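Local coordinates for sugar ABC transporter, periplasmic sugar-binding protein (Caulobacter crescentus, PDB 4IRX) that binds myo-inositol in the cleft of a periplasmic binding protein and probably delivers it to an ABC transporter for uptake, at residues V68-T73 with R97-G102; S51-D56 with K76-A81; N139-S144 with T171-R176; E10-F15 with Q42-Q47. All blocks are in the same frame, centred on the assembly; numbering follows the deposited sequence.

Contact 1. Residues V68-T73 with R97-G102; sequences VIVAPT and RNIAGG. With INS (1,2,3,4,5,6-hexahydroxy-cyclohexane), chain C.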
loop_
_atom_site.group_PDB
_atom_site.type_symbol
_atom_site.label_atom_id
_atom_site.label_comp_id
_atom_site.label_asym_id
_atom_site.label_seq_id
_atom_site.Cartn_x
_atom_site.Cartn_y
_atom_site.Cartn_z
ATOM N N VAL A 68 7.439 15.441 -10.423
ATOM C CA VAL A 68 6.499 15.202 -9.336
ATOM C C VAL A 68 6.437 13.710 -9.091
ATOM O O VAL A 68 6.403 12.919 -10.045
ATOM C CB VAL A 68 5.091 15.756 -9.648
ATOM C CG1 VAL A 68 4.174 15.473 -8.494
ATOM C CG2 VAL A 68 5.161 17.256 -9.853
ATOM N N ILE A 69 6.494 13.312 -7.821
ATOM C CA ILE A 69 6.285 11.922 -7.423
ATOM C C ILE A 69 4.913 11.859 -6.812
ATOM O O ILE A 69 4.595 12.647 -5.942
ATOM C CB ILE A 69 7.331 11.479 -6.397
ATOM C CG1 ILE A 69 8.742 11.578 -7.006
ATOM C CG2 ILE A 69 7.046 10.091 -5.902
ATOM C CD1 ILE A 69 9.872 11.411 -5.967
ATOM N N VAL A 70 4.078 10.961 -7.306
ATOM C CA VAL A 70 2.687 10.927 -6.860
ATOM C C VAL A 70 2.239 9.527 -6.433
ATOM O O VAL A 70 2.499 8.526 -7.109
ATOM C CB VAL A 70 1.747 11.514 -7.952
ATOM C CG1 VAL A 70 1.946 10.821 -9.288
ATOM C CG2 VAL A 70 0.282 11.465 -7.524
ATOM N N ALA A 71 1.601 9.468 -5.270
ATOM C CA ALA A 71 0.851 8.273 -4.869
ATOM C C ALA A 71 -0.612 8.661 -5.054
ATOM O O ALA A 71 -1.190 9.326 -4.180
ATOM C CB ALA A 71 1.139 7.894 -3.417
ATOM N N PRO A 72 -1.204 8.299 -6.210
ATOM C CA PRO A 72 -2.543 8.829 -6.528
ATOM C C PRO A 72 -3.619 8.279 -5.599
ATOM O O PRO A 72 -3.574 7.089 -5.288
ATOM C CB PRO A 72 -2.804 8.325 -7.950
ATOM C CG PRO A 72 -1.908 7.092 -8.088
ATOM C CD PRO A 72 -0.673 7.426 -7.277
ATOM N N THR A 73 -4.590 9.106 -5.212
ATOM C CA THR A 73 -5.739 8.643 -4.427
ATOM C C THR A 73 -6.518 7.560 -5.161
ATOM O O THR A 73 -7.045 6.635 -4.540
ATOM C CB THR A 73 -6.711 9.800 -4.102
ATOM O OG1 THR A 73 -7.208 10.339 -5.334
ATOM C CG2 THR A 73 -6.018 10.879 -3.298
ATOM N N ARG A 97 1.299 2.988 -5.672
ATOM C CA ARG A 97 0.237 2.589 -6.611
ATOM C C ARG A 97 0.401 3.391 -7.901
ATOM O O ARG A 97 0.997 4.486 -7.908
ATOM C CB ARG A 97 -1.185 2.737 -6.033
ATOM C CG ARG A 97 -1.700 4.175 -5.845
ATOM C CD ARG A 97 -1.058 4.879 -4.672
ATOM N NE ARG A 97 -1.435 4.236 -3.412
ATOM C CZ ARG A 97 -2.601 4.390 -2.778
ATOM N NH1 ARG A 97 -3.534 5.218 -3.227
ATOM N NH2 ARG A 97 -2.843 3.700 -1.670
ATOM N N ASN A 98 -0.089 2.823 -8.992
ATOM C CA ASN A 98 0.197 3.396 -10.298
ATOM C C ASN A 98 -0.841 4.403 -10.782
ATOM O O ASN A 98 -1.836 4.660 -10.123
ATOM C CB ASN A 98 0.478 2.293 -11.335
ATOM C CG ASN A 98 -0.744 1.451 -11.669
ATOM O OD1 ASN A 98 -1.866 1.959 -11.759
ATOM N ND2 ASN A 98 -0.518 0.146 -11.879
ATOM N N ILE A 99 -0.544 5.038 -11.907
ATOM C CA ILE A 99 -1.521 5.834 -12.631
ATOM C C ILE A 99 -1.729 5.129 -13.951
ATOM O O ILE A 99 -0.756 4.774 -14.628
ATOM C CB ILE A 99 -1.007 7.255 -12.864
ATOM C CG1 ILE A 99 -0.960 8.021 -11.536
ATOM C CG2 ILE A 99 -1.888 7.972 -13.890
ATOM C CD1 ILE A 99 -0.365 9.386 -11.631
ATOM N N ALA A 100 -2.987 4.922 -14.336
ATOM C CA ALA A 100 -3.287 4.097 -15.506
ATOM C C ALA A 100 -4.469 4.615 -16.316
ATOM O O ALA A 100 -5.348 5.308 -15.793
ATOM C CB ALA A 100 -3.525 2.639 -15.084
ATOM N N GLY A 101 -4.445 4.315 -17.608
ATOM C CA GLY A 101 -5.576 4.608 -18.468
ATOM C C GLY A 101 -5.466 5.908 -19.228
ATOM O O GLY A 101 -6.387 6.282 -19.956
ATOM N N GLY A 102 -4.331 6.585 -19.102
ATOM C CA GLY A 102 -4.142 7.829 -19.820
ATOM C C GLY A 102 -3.444 7.644 -21.148
ATOM O O GLY A 102 -3.153 6.529 -21.574
HETATM C C1 INS C . -0.048 0.645 0.596
HETATM C C2 INS C . -0.114 0.155 2.005
HETATM C C3 INS C . -1.084 1.018 2.770
HETATM C C4 INS C . -2.447 0.929 2.163
HETATM C C5 INS C . -2.424 1.452 0.776
HETATM C C6 INS C . -1.412 0.705 -0.062
HETATM O O1 INS C . 0.825 -0.159 -0.157
HETATM O O2 INS C . -0.502 -1.185 2.017
HETATM O O3 INS C . -1.113 0.650 4.127
HETATM O O4 INS C . -3.379 1.615 2.937
HETATM O O5 INS C . -3.702 1.363 0.231
HETATM O O6 INS C . -1.396 1.166 -1.388
HETATM O O HOH W 1 -6.162 5.629 -2.234
#
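Ala71 and Arg97 make the nearest backbone approach, 6.0 Å between their CA atoms, and the touching parts of 68-73 and 97-102 run 97° apart, so the chains cross rather than pair as strands. Arg97 and Pro72 carry the larger part of the contact. Arg97 CG stands between the backbone N and the carbonyl carbon (chi1 71°), and the chain then bends at chi2 and chi3. CG and CD slide past the Pro72 ring in the opposite direction to it, Arg97 CD lying 3.7 Å from Pro72 CD. At the tip, Arg97 NH1 donates to Pro72 O at 2.8 Å with an N-H...O angle of 158°. The oxygen lies almost in the guanidinium plane, while NH1 is tilted out of the carbonyl plane. A water 2.8 Å from Arg97 NH1 accepts from it and donates to Thr73 O, which ties the same nitrogen to the next residue.

Further along, Ile99 supplies the apolar half. Its CG1 packs on Pro72 CG, and its CD1 meets Val70 CG1 at 3.6 Å, the two side chains crossing at about a right angle. The Pro72 ring thus touches aliphatic carbons of both Arg97 and Ile99.

The other terminal nitrogen, Arg97 NH2, donates to INS O6 at 2.9 Å and also forms a salt bridge with Asp140. Bonds from both NH1 and NH2 would fix the rotation of the guanidinium group. Pro72 therefore acts as a second-shell residue that positions a ligand-binding arginine, and the nearby carboxylate probably helps offset its positive charge in this buried pocket.

Contact 2. Residues S51-D56 with K76-A81; sequences SKQISD and KALAGA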
loop_
_atom_site.group_PDB
_atom_site.type_symbol
_atom_site.label_atom_id
_atom_site.label_comp_id
_atom_site.label_asym_id
_atom_site.label_seq_id
_atom_site.Cartn_x
_atom_site.Cartn_y
_atom_site.Cartn_z
ATOM N N SER A 51 -9.811 15.456 -6.012
ATOM C CA SER A 51 -9.897 16.809 -6.529
ATOM C C SER A 51 -8.788 17.679 -5.958
ATOM O O SER A 51 -8.178 18.448 -6.692
ATOM C CB SER A 51 -11.280 17.422 -6.239
ATOM O OG SER A 51 -12.277 16.703 -6.933
ATOM N N LYS A 52 -8.502 17.528 -4.666
ATOM C CA LYS A 52 -7.436 18.292 -4.030
ATOM C C LYS A 52 -6.083 17.885 -4.616
ATOM O O LYS A 52 -5.214 18.729 -4.883
ATOM C CB LYS A 52 -7.424 18.103 -2.508
ATOM C CG LYS A 52 -6.337 18.910 -1.828
ATOM C CD LYS A 52 -6.379 18.789 -0.317
ATOM C CE LYS A 52 -5.363 19.712 0.305
ATOM N NZ LYS A 52 -3.987 19.336 -0.144
ATOM N N GLN A 53 -5.889 16.587 -4.782
ATOM C CA GLN A 53 -4.619 16.113 -5.321
ATOM C C GLN A 53 -4.394 16.678 -6.735
ATOM O O GLN A 53 -3.301 17.149 -7.051
ATOM C CB GLN A 53 -4.596 14.582 -5.372
ATOM C CG GLN A 53 -3.204 14.034 -5.667
ATOM C CD GLN A 53 -3.092 12.555 -5.405
ATOM O OE1 GLN A 53 -3.977 11.768 -5.791
ATOM N NE2 GLN A 53 -2.010 12.157 -4.736
ATOM N N ILE A 54 -5.424 16.626 -7.578
ATOM C CA ILE A 54 -5.354 17.179 -8.939
ATOM C C ILE A 54 -5.016 18.676 -8.915
ATOM O O ILE A 54 -4.120 19.135 -9.631
ATOM C CB ILE A 54 -6.662 16.911 -9.751
ATOM C CG1 ILE A 54 -6.816 15.411 -10.048
ATOM C CG2 ILE A 54 -6.680 17.751 -11.048
ATOM C CD1 ILE A 54 -8.188 14.991 -10.584
ATOM N N SER A 55 -5.696 19.435 -8.058
ATOM C CA SER A 55 -5.405 20.865 -7.961
ATOM C C SER A 55 -4.018 21.158 -7.383
ATOM O O SER A 55 -3.351 22.092 -7.840
ATOM C CB SER A 55 -6.491 21.631 -7.197
ATOM O OG SER A 55 -6.461 21.338 -5.816
ATOM N N ASP A 56 -3.578 20.342 -6.413
ATOM C CA ASP A 56 -2.212 20.405 -5.890
ATOM C C ASP A 56 -1.168 20.223 -6.989
ATOM O O ASP A 56 -0.166 20.954 -7.032
ATOM C CB ASP A 56 -1.975 19.272 -4.877
ATOM C CG ASP A 56 -2.580 19.547 -3.514
ATOM O OD1 ASP A 56 -3.045 20.680 -3.275
ATOM O OD2 ASP A 56 -2.572 18.615 -2.672
ATOM N N LYS A 76 -6.923 5.491 -11.684
ATOM C CA LYS A 76 -7.514 5.950 -12.943
ATOM C C LYS A 76 -7.853 7.424 -12.932
ATOM O O LYS A 76 -7.701 8.097 -13.963
ATOM C CB LYS A 76 -8.790 5.164 -13.250
ATOM C CG LYS A 76 -8.606 3.684 -13.445
ATOM C CD LYS A 76 -7.746 3.395 -14.653
ATOM C CE LYS A 76 -7.773 1.911 -14.991
ATOM N NZ LYS A 76 -9.174 1.456 -15.178
ATOM N N ALA A 77 -8.309 7.939 -11.794
ATOM C CA ALA A 77 -8.788 9.316 -11.700
ATOM C C ALA A 77 -7.688 10.363 -11.877
ATOM O O ALA A 77 -7.948 11.495 -12.256
ATOM C CB ALA A 77 -9.530 9.547 -10.382
ATOM N N LEU A 78 -6.448 9.964 -11.645
ATOM C CA LEU A 78 -5.331 10.891 -11.758
ATOM C C LEU A 78 -4.654 10.846 -13.127
ATOM O O LEU A 78 -3.673 11.552 -13.359
ATOM C CB LEU A 78 -4.310 10.609 -10.646
ATOM C CG LEU A 78 -4.523 11.384 -9.335
ATOM C CD1 LEU A 78 -4.094 12.818 -9.516
ATOM C CD2 LEU A 78 -5.959 11.315 -8.856
ATOM N N ALA A 79 -5.161 10.012 -14.033
ATOM C CA ALA A 79 -4.544 9.851 -15.348
ATOM C C ALA A 79 -4.582 11.151 -16.162
ATOM O O ALA A 79 -3.618 11.505 -16.845
ATOM C CB ALA A 79 -5.199 8.711 -16.118
ATOM N N GLY A 80 -5.683 11.884 -16.054
ATOM C CA GLY A 80 -5.829 13.153 -16.753
ATOM C C GLY A 80 -4.832 14.201 -16.278
ATOM O O GLY A 80 -4.203 14.902 -17.086
ATOM N N ALA A 81 -4.665 14.307 -14.966
ATOM C CA ALA A 81 -3.687 15.231 -14.416
ATOM C C ALA A 81 -2.263 14.858 -14.830
ATOM O O ALA A 81 -1.436 15.725 -15.139
ATOM C CB ALA A 81 -3.815 15.281 -12.902
#
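Ile54 CG1 lies anti to its carbonyl carbon (chi1 -68°), and from there it meets Leu78 CD1 at 3.8 Å and Ala81 CB at 4.1 Å. The preceding residue, Gln53, has CG anti to the backbone N (chi1 -169°) and an extended chain that passes Leu78 at about a right angle. Leu78 is therefore touched by two successive residues of 51-56. Its CD1 packs on Ile54 CG1, and its CG and CD2 border Gln53 OE1, with Leu78 CG 3.6 Å from that oxygen.

No hydrogen bond spans the two segments. Gln53 nevertheless has its polar end satisfied, since OE1 accepts from Thr73 N and NE2 donates to Ala71 O and Ser14 OG. These bonds hold the amide in place beside the leucine. The tip of Ile54 extends to the backbone of Ala77, Ile54 CD1 lying 3.9 Å from Ala77 O. An alanine in place of Leu78 would probably open a gap beside Ile54 CG1 and strip the apolar cover from Gln53 OE1.

The closest backbone approach, 6.0 Å between the CA atoms of Ile54 and Ala81, is consistent with the small side chain of Ala81, whose CB is turned toward 51-56. The type I turn from Lys76 to Ala79 leads into helix 79-87, so helix 50-62 packs against the start of the next helix in the chain. Strand 67-70 lies between them in sequence, and Leu78 also touches Pro72 and Thr73 in the loop that follows this strand. The contact thereby joins two consecutive helices beside the C-terminal end of their intervening strand.

Contact 3. Residues N139-S144 with T171-R176; sequences NDPGSS and TANSKR. With INS (1,2,3,4,5,6-hexahydroxy-cyclohexane), chain C.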
loop_
_atom_site.group_PDB
_atom_site.type_symbol
_atom_site.label_atom_id
_atom_site.label_comp_id
_atom_site.label_asym_id
_atom_site.label_seq_id
_atom_site.Cartn_x
_atom_site.Cartn_y
_atom_site.Cartn_z
ATOM N N ASN A 139 -7.934 -2.853 1.035
ATOM C CA ASN A 139 -7.468 -1.480 1.215
ATOM C C ASN A 139 -8.036 -0.535 0.144
ATOM O O ASN A 139 -8.666 -0.994 -0.809
ATOM C CB ASN A 139 -5.937 -1.464 1.152
ATOM C CG ASN A 139 -5.397 -1.919 -0.198
ATOM O OD1 ASN A 139 -5.730 -3.011 -0.668
ATOM N ND2 ASN A 139 -4.534 -1.093 -0.824
ATOM N N ASP A 140 -7.779 0.768 0.319
ATOM C CA ASP A 140 -8.025 1.842 -0.683
ATOM C C ASP A 140 -8.583 1.380 -2.050
ATOM O O ASP A 140 -7.811 1.074 -2.963
ATOM C CB ASP A 140 -6.710 2.615 -0.975
ATOM C CG ASP A 140 -6.259 3.516 0.154
ATOM O OD1 ASP A 140 -7.088 4.169 0.848
ATOM O OD2 ASP A 140 -5.030 3.628 0.346
ATOM N N PRO A 141 -9.922 1.298 -2.192
ATOM C CA PRO A 141 -10.458 0.585 -3.360
ATOM C C PRO A 141 -10.101 1.120 -4.741
ATOM O O PRO A 141 -10.076 0.323 -5.677
ATOM C CB PRO A 141 -11.979 0.685 -3.165
ATOM C CG PRO A 141 -12.141 0.776 -1.691
ATOM C CD PRO A 141 -10.950 1.544 -1.162
ATOM N N GLY A 142 -9.829 2.408 -4.864
ATOM C CA GLY A 142 -9.454 2.974 -6.155
ATOM C C GLY A 142 -7.983 2.833 -6.510
ATOM O O GLY A 142 -7.558 3.173 -7.612
ATOM N N SER A 143 -7.185 2.335 -5.580
ATOM C CA SER A 143 -5.750 2.206 -5.786
ATOM C C SER A 143 -5.392 0.939 -6.580
ATOM O O SER A 143 -5.932 -0.124 -6.318
ATOM C CB SER A 143 -5.075 2.161 -4.417
ATOM O OG SER A 143 -3.694 1.869 -4.519
ATOM N N SER A 144 -4.454 1.039 -7.524
ATOM C CA SER A 144 -3.932 -0.159 -8.196
ATOM C C SER A 144 -3.443 -1.212 -7.200
ATOM O O SER A 144 -3.515 -2.411 -7.459
ATOM C CB SER A 144 -2.796 0.183 -9.166
ATOM O OG SER A 144 -1.616 0.521 -8.448
ATOM N N THR A 171 -14.425 -3.862 1.645
ATOM C CA THR A 171 -13.371 -2.898 1.927
ATOM C C THR A 171 -13.525 -2.292 3.310
ATOM O O THR A 171 -14.638 -2.167 3.836
ATOM C CB THR A 171 -13.274 -1.786 0.861
ATOM O OG1 THR A 171 -12.029 -1.095 1.046
ATOM C CG2 THR A 171 -14.433 -0.801 0.969
ATOM N N ALA A 172 -12.397 -1.937 3.915
ATOM C CA ALA A 172 -12.414 -1.054 5.055
ATOM C C ALA A 172 -11.626 0.227 4.792
ATOM O O ALA A 172 -11.238 0.923 5.732
ATOM C CB ALA A 172 -11.955 -1.767 6.320
ATOM N N ASN A 173 -11.370 0.524 3.512
ATOM C CA ASN A 173 -10.876 1.833 3.077
ATOM C C ASN A 173 -9.560 2.252 3.746
ATOM O O ASN A 173 -9.289 3.426 3.955
ATOM C CB ASN A 173 -11.984 2.892 3.280
ATOM C CG ASN A 173 -13.183 2.616 2.409
ATOM O OD1 ASN A 173 -13.077 2.608 1.188
ATOM N ND2 ASN A 173 -14.330 2.350 3.032
ATOM N N SER A 174 -8.748 1.251 4.099
ATOM C CA SER A 174 -7.460 1.492 4.765
ATOM C C SER A 174 -7.615 2.274 6.075
ATOM O O SER A 174 -6.825 3.181 6.398
ATOM C CB SER A 174 -6.492 2.226 3.810
ATOM O OG SER A 174 -6.133 1.390 2.707
ATOM N N LYS A 175 -8.666 1.956 6.813
ATOM C CA LYS A 175 -8.893 2.587 8.104
ATOM C C LYS A 175 -9.108 1.552 9.190
ATOM O O LYS A 175 -9.934 0.647 9.047
ATOM C CB LYS A 175 -10.087 3.538 8.026
ATOM C CG LYS A 175 -9.912 4.691 7.035
ATOM C CD LYS A 175 -8.947 5.743 7.563
ATOM C CE LYS A 175 -8.195 6.447 6.433
ATOM N NZ LYS A 175 -7.228 7.452 6.966
ATOM N N ARG A 176 -8.366 1.676 10.279
ATOM C CA ARG A 176 -8.453 0.728 11.374
ATOM C C ARG A 176 -9.843 0.720 12.016
ATOM O O ARG A 176 -10.361 -0.362 12.370
ATOM C CB ARG A 176 -7.376 1.002 12.429
ATOM C CG ARG A 176 -7.329 -0.082 13.481
ATOM C CD ARG A 176 -6.206 0.114 14.463
ATOM N NE ARG A 176 -4.918 0.150 13.792
ATOM C CZ ARG A 176 -3.748 0.042 14.423
ATOM N NH1 ARG A 176 -3.721 -0.125 15.745
ATOM N NH2 ARG A 176 -2.611 0.100 13.721
HETATM C C1 INS C . -0.048 0.645 0.596
HETATM C C2 INS C . -0.114 0.155 2.005
HETATM C C3 INS C . -1.084 1.018 2.770
HETATM C C4 INS C . -2.447 0.929 2.163
HETATM C C5 INS C . -2.424 1.452 0.776
HETATM C C6 INS C . -1.412 0.705 -0.062
HETATM O O1 INS C . 0.825 -0.159 -0.157
HETATM O O2 INS C . -0.502 -1.185 2.017
HETATM O O3 INS C . -1.113 0.650 4.127
HETATM O O4 INS C . -3.379 1.615 2.937
HETATM O O5 INS C . -3.702 1.363 0.231
HETATM O O6 INS C . -1.396 1.166 -1.388
HETATM O O HOH W 2 -9.749 4.723 1.046
#
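Ser174 and Asp140 meet at an unusual backbone conformation: Asp140 has phi near -2°, and Asn173 and Ser174 both have positive phi. The two loops come close, the CA atoms of Asn139 and Ser174 being 4.6 Å apart. Asp140 N donates to Ser174 OG at 3.0 Å with an N-H...O angle of 163°, the one direct hydrogen bond between the segments. Ser174 OG, anti to its carbonyl carbon, is also hydrogen-bonded to INS O4 at 2.8 Å.

INS O5 is gripped by both residues at the start of 139-144. Asn139 ND2 donates to INS O5 at 2.8 Å in a nearly straight bond of 174°, and INS O5 in turn donates to Asp140 OD2 at 2.6 Å. The other carboxylate oxygen, OD1, accepts from a water that also donates to Asn173 O, giving the loops a second, indirect link. Farther from the ligand, the Pro141 ring crosses the Thr171 and Asn173 side chains at about right angles, with Pro141 CG 3.3 Å from Thr171 OG1. That hydroxyl accepts from Asn173 N, forming an ST turn.

Asp140 OD2 also accepts from Gln20 NE2, a further partner across the cleft. An alanine at Asp140 would probably leave INS O5 without its acceptor and the Arg97 guanidinium without this charged mate. INS O5 both receives a hydrogen bond from Asn139 and gives one to Asp140, a complementary pattern suited to a polyol, so the two residues together read the donor and acceptor sides of a single hydroxyl.

Contact 4. Residues E10-F15 with Q42-Q47; sequences EVVVSF and QVLDAQ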
loop_
_atom_site.group_PDB
_atom_site.type_symbol
_atom_site.label_atom_id
_atom_site.label_comp_id
_atom_site.label_asym_id
_atom_site.label_seq_id
_atom_site.Cartn_x
_atom_site.Cartn_y
_atom_site.Cartn_z
ATOM N N GLU A 10 14.595 20.568 -6.482
ATOM C CA GLU A 10 13.355 20.509 -5.729
ATOM C C GLU A 10 12.433 19.526 -6.410
ATOM O O GLU A 10 12.342 19.481 -7.638
ATOM C CB GLU A 10 12.646 21.878 -5.624
ATOM C CG GLU A 10 13.481 22.986 -4.966
ATOM C CD GLU A 10 12.654 23.991 -4.205
ATOM O OE1 GLU A 10 11.434 23.772 -4.068
ATOM O OE2 GLU A 10 13.252 24.983 -3.738
ATOM N N VAL A 11 11.742 18.731 -5.595
ATOM C CA VAL A 11 10.770 17.781 -6.109
ATOM C C VAL A 11 9.492 17.918 -5.291
ATOM O O VAL A 11 9.551 18.111 -4.071
ATOM C CB VAL A 11 11.330 16.323 -6.021
ATOM C CG1 VAL A 11 10.278 15.249 -6.342
ATOM C CG2 VAL A 11 12.525 16.159 -6.976
ATOM N N VAL A 12 8.344 17.844 -5.954
ATOM C CA VAL A 12 7.068 17.834 -5.252
ATOM C C VAL A 12 6.655 16.379 -5.112
ATOM O O VAL A 12 6.745 15.597 -6.080
ATOM C CB VAL A 12 5.981 18.643 -6.006
ATOM C CG1 VAL A 12 4.619 18.403 -5.408
ATOM C CG2 VAL A 12 6.320 20.129 -5.967
ATOM N N VAL A 13 6.242 16.027 -3.897
ATOM C CA VAL A 13 5.771 14.690 -3.572
ATOM C C VAL A 13 4.360 14.794 -3.037
ATOM O O VAL A 13 4.118 15.355 -1.965
ATOM C CB VAL A 13 6.684 14.007 -2.540
ATOM C CG1 VAL A 13 6.258 12.556 -2.343
ATOM C CG2 VAL A 13 8.129 14.058 -3.036
ATOM N N SER A 14 3.430 14.225 -3.793
ATOM C CA SER A 14 2.015 14.246 -3.458
ATOM C C SER A 14 1.527 12.903 -2.921
ATOM O O SER A 14 1.480 11.930 -3.666
ATOM C CB SER A 14 1.219 14.643 -4.693
ATOM O OG SER A 14 -0.181 14.496 -4.434
ATOM N N PHE A 15 1.171 12.857 -1.636
ATOM C CA PHE A 15 0.687 11.633 -1.007
ATOM C C PHE A 15 -0.820 11.563 -1.051
ATOM O O PHE A 15 -1.476 12.585 -0.928
ATOM C CB PHE A 15 1.142 11.595 0.462
ATOM C CG PHE A 15 2.599 11.221 0.641
ATOM C CD1 PHE A 15 2.969 9.892 0.728
ATOM C CD2 PHE A 15 3.587 12.192 0.734
ATOM C CE1 PHE A 15 4.297 9.524 0.878
ATOM C CE2 PHE A 15 4.925 11.839 0.886
ATOM C CZ PHE A 15 5.285 10.501 0.969
ATOM N N GLN A 42 8.901 19.137 -1.427
ATOM C CA GLN A 42 7.705 19.761 -0.904
ATOM C C GLN A 42 6.630 18.695 -0.864
ATOM O O GLN A 42 6.269 18.134 -1.890
ATOM C CB GLN A 42 7.267 20.966 -1.741
ATOM C CG GLN A 42 8.274 22.099 -1.677
ATOM C CD GLN A 42 7.673 23.452 -2.037
ATOM O OE1 GLN A 42 6.644 23.840 -1.491
ATOM N NE2 GLN A 42 8.351 24.197 -2.904
ATOM N N VAL A 43 6.145 18.403 0.337
ATOM C CA VAL A 43 5.217 17.280 0.539
ATOM C C VAL A 43 3.796 17.770 0.666
ATOM O O VAL A 43 3.514 18.634 1.492
ATOM C CB VAL A 43 5.585 16.516 1.811
ATOM C CG1 VAL A 43 4.528 15.456 2.128
ATOM C CG2 VAL A 43 6.984 15.917 1.644
ATOM N N LEU A 44 2.912 17.238 -0.178
ATOM C CA LEU A 44 1.515 17.628 -0.180
ATOM C C LEU A 44 0.672 16.422 0.220
ATOM O O LEU A 44 0.940 15.286 -0.201
ATOM C CB LEU A 44 1.100 18.112 -1.568
ATOM C CG LEU A 44 2.020 19.140 -2.245
ATOM C CD1 LEU A 44 1.523 19.461 -3.664
ATOM C CD2 LEU A 44 2.131 20.376 -1.384
ATOM N N ASP A 45 -0.353 16.670 1.034
ATOM C CA ASP A 45 -1.278 15.623 1.481
ATOM C C ASP A 45 -2.617 15.818 0.775
ATOM O O ASP A 45 -3.260 16.855 0.928
ATOM C CB ASP A 45 -1.449 15.726 2.988
ATOM C CG ASP A 45 -2.364 14.657 3.552
ATOM O OD1 ASP A 45 -2.694 13.696 2.821
ATOM O OD2 ASP A 45 -2.733 14.780 4.745
ATOM N N ALA A 46 -3.037 14.835 -0.009
ATOM C CA ALA A 46 -4.321 14.927 -0.700
ATOM C C ALA A 46 -5.507 14.683 0.214
ATOM O O ALA A 46 -6.642 14.915 -0.204
ATOM C CB ALA A 46 -4.393 13.979 -1.920
ATOM N N GLN A 47 -5.247 14.218 1.435
ATOM C CA GLN A 47 -6.323 14.020 2.401
ATOM C C GLN A 47 -7.423 13.139 1.801
ATOM O O GLN A 47 -8.622 13.394 1.998
ATOM C CB GLN A 47 -6.866 15.380 2.858
ATOM C CG GLN A 47 -5.872 16.177 3.687
ATOM C CD GLN A 47 -6.260 17.637 3.798
ATOM O OE1 GLN A 47 -7.315 18.039 3.321
ATOM N NE2 GLN A 47 -5.420 18.428 4.449
#
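Phe15 and Val43 pack on one face of a parallel beta pair, strands 10-15 and 40-45 of a beta-alpha-beta unit whose crossover is helix 21-37. The short segments run 21° apart in the same direction, with Val12, Val13, Ser14 and Phe15 opposite Gln42, Val43, Leu44 and Asp45. Val13 bonds through both its N and O, as Val13 N donates to Gln42 O at 2.9 Å and Val13 O accepts from Leu44 N. Phe15 does the same with Leu44 O and Ala46 N, carrying the ladder just beyond the strand end.

Followed outward, Phe15 CB lies 3.8 Å from Leu44 O. CG, anti to the carbonyl carbon (chi1 -77°), carries a ring that presents its edge to Val43, where Phe15 CD2 is 3.7 Å and CE2 3.8 Å from Val43 CG1. Helix 21-37 covers this face, with Phe23 against Phe15 and Leu30 against Val13 and Val43.

On the other face Val12 CG1 meets Leu44 CD1 at 3.7 Å, and helix 50-62 lies over Leu44 and Ser14. Asp45 OD1 accepts from Gln47 N in an Asx turn as the chain leaves the sheet, and also from Leu18 N. At the opposite end, Gln42 OE1 accepts from Val3 N and Glu10 OE2 from Gly6 N. Between these two side chains, Gln42 NE2 gives a weak hydrogen bond to Glu10 OE1 at 3.3 Å, with the carboxylate and amide planes 59° apart.

Along the chain, contact 4 closes first, contacts 1 and 2 then interleave, and contact 3 follows. Contacts 1, 2 and 4 belong to the lobe built on the seven-stranded sheet: strands 10-15 and 67-70 are neighbours in it, and helix 50-62 connects strand 40-45 to strand 67-70. Centres of contacts 1 and 2 are 9 Å apart, and those of contacts 2 and 4 are 13 Å apart. Gln53 bonds to residues of both contacts 1 and 4. Contact 3 belongs to the four-stranded lobe, its centre 16 Å from that of contact 1, yet the two meet by a salt bridge and a hydrogen bond. Both touch the inositol, so the ligand lies between lobes bridged by direct bonds.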